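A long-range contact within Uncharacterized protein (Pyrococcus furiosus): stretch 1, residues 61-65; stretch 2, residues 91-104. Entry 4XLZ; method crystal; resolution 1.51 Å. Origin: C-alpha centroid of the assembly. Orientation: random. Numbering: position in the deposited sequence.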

# COMPACT_ATOMS: atom_id res chain seq x y z
N GLU A 61 8.01 31.86 20.10
CA GLU A 61 6.90 31.61 19.21
C GLU A 61 6.66 30.08 19.12
O GLU A 61 7.59 29.38 18.77
CB GLU A 61 7.20 32.13 17.78
CG GLU A 61 6.07 32.01 16.86
CD GLU A 61 6.31 32.53 15.45
OE1 GLU A 61 7.41 33.12 15.28
OE2 GLU A 61 5.43 32.35 14.60
N VAL A 62 5.53 29.69 19.69
CA VAL A 62 5.17 28.22 19.73
C VAL A 62 4.12 28.04 18.71
O VAL A 62 3.08 28.67 18.61
CB VAL A 62 4.61 27.80 21.12
CG1 VAL A 62 4.24 26.32 21.01
CG2 VAL A 62 5.62 28.05 22.25
N ILE A 63 4.45 27.07 17.77
CA ILE A 63 3.53 26.68 16.67
C ILE A 63 3.17 25.19 16.80
O ILE A 63 4.05 24.43 17.14
CB ILE A 63 4.31 26.89 15.31
CG1 ILE A 63 4.63 28.43 15.19
CG2 ILE A 63 3.46 26.38 14.13
CD1 ILE A 63 5.70 28.63 14.07
N TYR A 64 1.94 24.88 16.55
CA TYR A 64 1.53 23.40 16.63
C TYR A 64 1.47 22.87 15.18
O TYR A 64 1.09 23.57 14.23
CB TYR A 64 0.13 23.26 17.12
CG TYR A 64 -0.05 23.50 18.62
CD1 TYR A 64 0.99 23.85 19.47
CD2 TYR A 64 -1.34 23.34 19.07
CE1 TYR A 64 0.72 24.02 20.91
CE2 TYR A 64 -1.64 23.49 20.48
CZ TYR A 64 -0.60 23.83 21.27
OH TYR A 64 -0.85 24.04 22.64
N ILE A 65 1.85 21.57 15.10
CA ILE A 65 1.39 20.75 13.95
C ILE A 65 0.50 19.65 14.54
O ILE A 65 1.01 18.96 15.46
CB ILE A 65 2.53 20.09 13.20
CG1 ILE A 65 3.42 21.17 12.57
CG2 ILE A 65 1.94 19.23 12.06
CD1 ILE A 65 4.77 20.59 11.95
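Stretch 2 91-104: EEEESAKLLGVRKI

Stretch 2 approaches the strand 61-65 first as a helix and then as a strand. Its helical part, which begins earlier in the chain, runs nearly antiparallel to the strand, with a signed crossing angle of 159° and a closest approach of the axes of 10.7 Å. At Gly100 the chain leaves helical geometry in a Schellman motif: phi is positive (88°), Gly100 N bonds to Lys97 O at 3.2 Å, and Val101 N bonds to Ala96 O at 2.9 Å. These backbone angles would jam a CB against the preceding carbonyl O, so the position calls for glycine. The turn reverses the chain, which by Ile104 pairs with stretch 1 in parallel.

At the start of stretch 1, exposed Glu61 reaches stretch 2 through solvent: water 1 donates to Glu61 OE2 (2.7 Å) and accepts from Lys103 NZ (3.2 Å). Val62 lies opposite Val101, their CA atoms 5.5 Å apart, and two waters bridge the backbones here. Water 2 accepts from Val62 N (2.9 Å) and donates to Gly100 O (2.8 Å); water 3 donates to Val62 O (2.6 Å) and accepts from Arg102 N (2.7 Å). The side chains meet directly, Val62 CG1 lying 3.8 Å from Val101 CG2.

At Ile63 and Tyr64 the backbones come together. Ile63 CA lies 3.5 Å from Lys103 O in a CA-H...O contact, while its side chain shares a face of the sheet with that of Lys103, Ile63 CG2 approaching Lys103 CD to 4.2 Å.

Tyr64 is the centre of the contact, with 134 Å² covered by stretch 2. Its amide donates a nearly linear hydrogen bond to Lys103 O (Tyr64 N to Lys103 O, 3.0 Å, 170°), and Tyr64 O receives a CA-H...O contact from Ile104 CA at 3.4 Å. Tyr64 and Ile104 form a parallel bridge with a CA-CA distance of 4.6 Å, and both side chains occupy the face opposite that of Ile63 and Lys103. Here the tyrosine ring fills the space beneath the helix. Val101 CG1 sits over one ring face, 3.9 Å from the centroid in a CH-pi contact, and Ile104 CG1 packs 3.9 Å from Tyr64 CD2. On the helix, Ala96 CB lies 4.3 Å from Tyr64 CE2. Leu99 CD1 approaches Tyr64 OH to 3.7 Å. Water 4 ties the hydroxyl to the helix, lying 2.8 Å from Tyr64 OH and donating to Glu92 OE2 and Ser95 OG, both at 2.8 Å.

Ile65 continues the strand, but its CA-to-CB bond points away from stretch 2.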

# COMPACT_ATOMS: atom_id res chain seq x y z
N GLU A 91 -12.14 23.81 19.75
CA GLU A 91 -11.54 23.53 21.10
C GLU A 91 -10.08 23.80 21.17
O GLU A 91 -9.54 24.37 22.07
CB GLU A 91 -11.81 22.10 21.50
CG GLU A 91 -13.30 21.94 21.78
CD GLU A 91 -13.81 20.56 22.09
OE1 GLU A 91 -15.01 20.37 22.53
OE2 GLU A 91 -13.06 19.54 21.83
N GLU A 92 -9.35 23.33 20.11
CA GLU A 92 -7.93 23.59 20.13
C GLU A 92 -7.54 25.07 19.99
O GLU A 92 -6.57 25.53 20.58
CB GLU A 92 -7.21 22.74 18.97
CG GLU A 92 -5.71 22.78 19.09
CD GLU A 92 -5.16 21.92 20.23
OE1 GLU A 92 -4.64 20.80 20.05
OE2 GLU A 92 -5.11 22.40 21.40
N GLU A 93 -8.32 25.77 19.16
CA GLU A 93 -8.00 27.22 19.05
C GLU A 93 -8.20 27.88 20.45
O GLU A 93 -7.42 28.77 20.77
CB GLU A 93 -8.96 27.85 18.04
CG GLU A 93 -8.45 27.38 16.54
CD GLU A 93 -9.49 27.71 15.47
OE1 GLU A 93 -10.68 28.04 15.76
OE2 GLU A 93 -9.09 27.64 14.28
N GLU A 94 -9.23 27.48 21.17
CA GLU A 94 -9.44 28.11 22.53
C GLU A 94 -8.32 27.65 23.50
O GLU A 94 -7.77 28.41 24.26
CB GLU A 94 -10.79 27.71 23.01
CG GLU A 94 -11.06 28.09 24.56
CD GLU A 94 -12.55 27.68 25.03
OE1 GLU A 94 -13.47 27.84 24.18
OE2 GLU A 94 -12.82 27.24 26.21
N SER A 95 -7.95 26.34 23.49
CA SER A 95 -6.88 25.90 24.34
C SER A 95 -5.58 26.58 24.03
O SER A 95 -4.80 27.02 24.87
CB SER A 95 -6.77 24.35 24.05
OG SER A 95 -5.76 23.73 24.84
N ALA A 96 -5.24 26.64 22.73
CA ALA A 96 -4.05 27.26 22.32
C ALA A 96 -3.97 28.76 22.68
O ALA A 96 -2.88 29.22 23.10
CB ALA A 96 -3.97 27.13 20.75
N LYS A 97 -5.10 29.45 22.60
CA LYS A 97 -5.15 30.89 23.03
C LYS A 97 -4.74 31.00 24.53
O LYS A 97 -3.89 31.87 24.89
CB LYS A 97 -6.55 31.43 22.80
CG LYS A 97 -6.59 32.95 23.10
CD LYS A 97 -7.99 33.42 22.55
CE LYS A 97 -8.73 34.50 23.46
NZ LYS A 97 -7.91 35.71 23.68
N LEU A 98 -5.23 30.08 25.35
CA LEU A 98 -4.81 30.11 26.79
C LEU A 98 -3.37 29.91 27.03
O LEU A 98 -2.75 30.41 28.00
CB LEU A 98 -5.58 29.08 27.59
CG LEU A 98 -7.12 29.19 27.62
CD1 LEU A 98 -7.92 27.94 28.11
CD2 LEU A 98 -7.41 30.38 28.63
N LEU A 99 -2.71 29.11 26.13
CA LEU A 99 -1.31 28.83 26.28
C LEU A 99 -0.34 29.75 25.49
O LEU A 99 0.86 29.55 25.56
CB LEU A 99 -1.05 27.31 25.84
CG LEU A 99 -1.89 26.34 26.66
CD1 LEU A 99 -1.57 24.89 26.18
CD2 LEU A 99 -1.49 26.44 28.16
N GLY A 100 -0.90 30.75 24.75
CA GLY A 100 -0.02 31.71 24.06
C GLY A 100 0.39 31.25 22.68
O GLY A 100 1.26 31.86 22.08
N VAL A 101 -0.34 30.21 22.21
CA VAL A 101 0.04 29.71 20.83
C VAL A 101 -0.85 30.42 19.80
O VAL A 101 -2.11 30.44 19.95
CB VAL A 101 -0.22 28.14 20.86
CG1 VAL A 101 -0.12 27.50 19.35
CG2 VAL A 101 0.70 27.51 21.80
N ARG A 102 -0.22 30.86 18.70
CA ARG A 102 -1.02 31.62 17.75
C ARG A 102 -1.09 30.99 16.37
O ARG A 102 -1.64 31.60 15.46
CB ARG A 102 -0.35 33.01 17.49
CG ARG A 102 -0.38 33.93 18.76
CD ARG A 102 0.61 35.12 18.62
NE ARG A 102 1.06 35.45 19.99
CZ ARG A 102 0.34 36.13 20.90
NH1 ARG A 102 -0.87 36.61 20.60
NH2 ARG A 102 0.83 36.35 22.11
N LYS A 103 -0.50 29.81 16.18
CA LYS A 103 -0.53 29.24 14.80
C LYS A 103 -0.58 27.69 14.94
O LYS A 103 0.22 27.13 15.68
CB LYS A 103 0.69 29.61 14.03
CG LYS A 103 0.63 29.16 12.57
CD LYS A 103 1.94 29.51 11.81
CE LYS A 103 2.14 30.95 11.38
NZ LYS A 103 3.28 31.05 10.25
N ILE A 104 -1.52 27.14 14.21
CA ILE A 104 -1.67 25.63 14.22
C ILE A 104 -1.73 25.23 12.73
O ILE A 104 -2.55 25.78 11.94
CB ILE A 104 -2.98 25.23 14.87
CG1 ILE A 104 -3.01 25.69 16.39
CG2 ILE A 104 -3.08 23.69 14.81
CD1 ILE A 104 -4.46 25.60 16.96
O HOH W 1 5.83 31.88 11.94
O HOH W 2 3.93 31.51 21.30
O HOH W 3 2.39 31.13 18.02
O HOH W 4 -3.54 23.86 23.21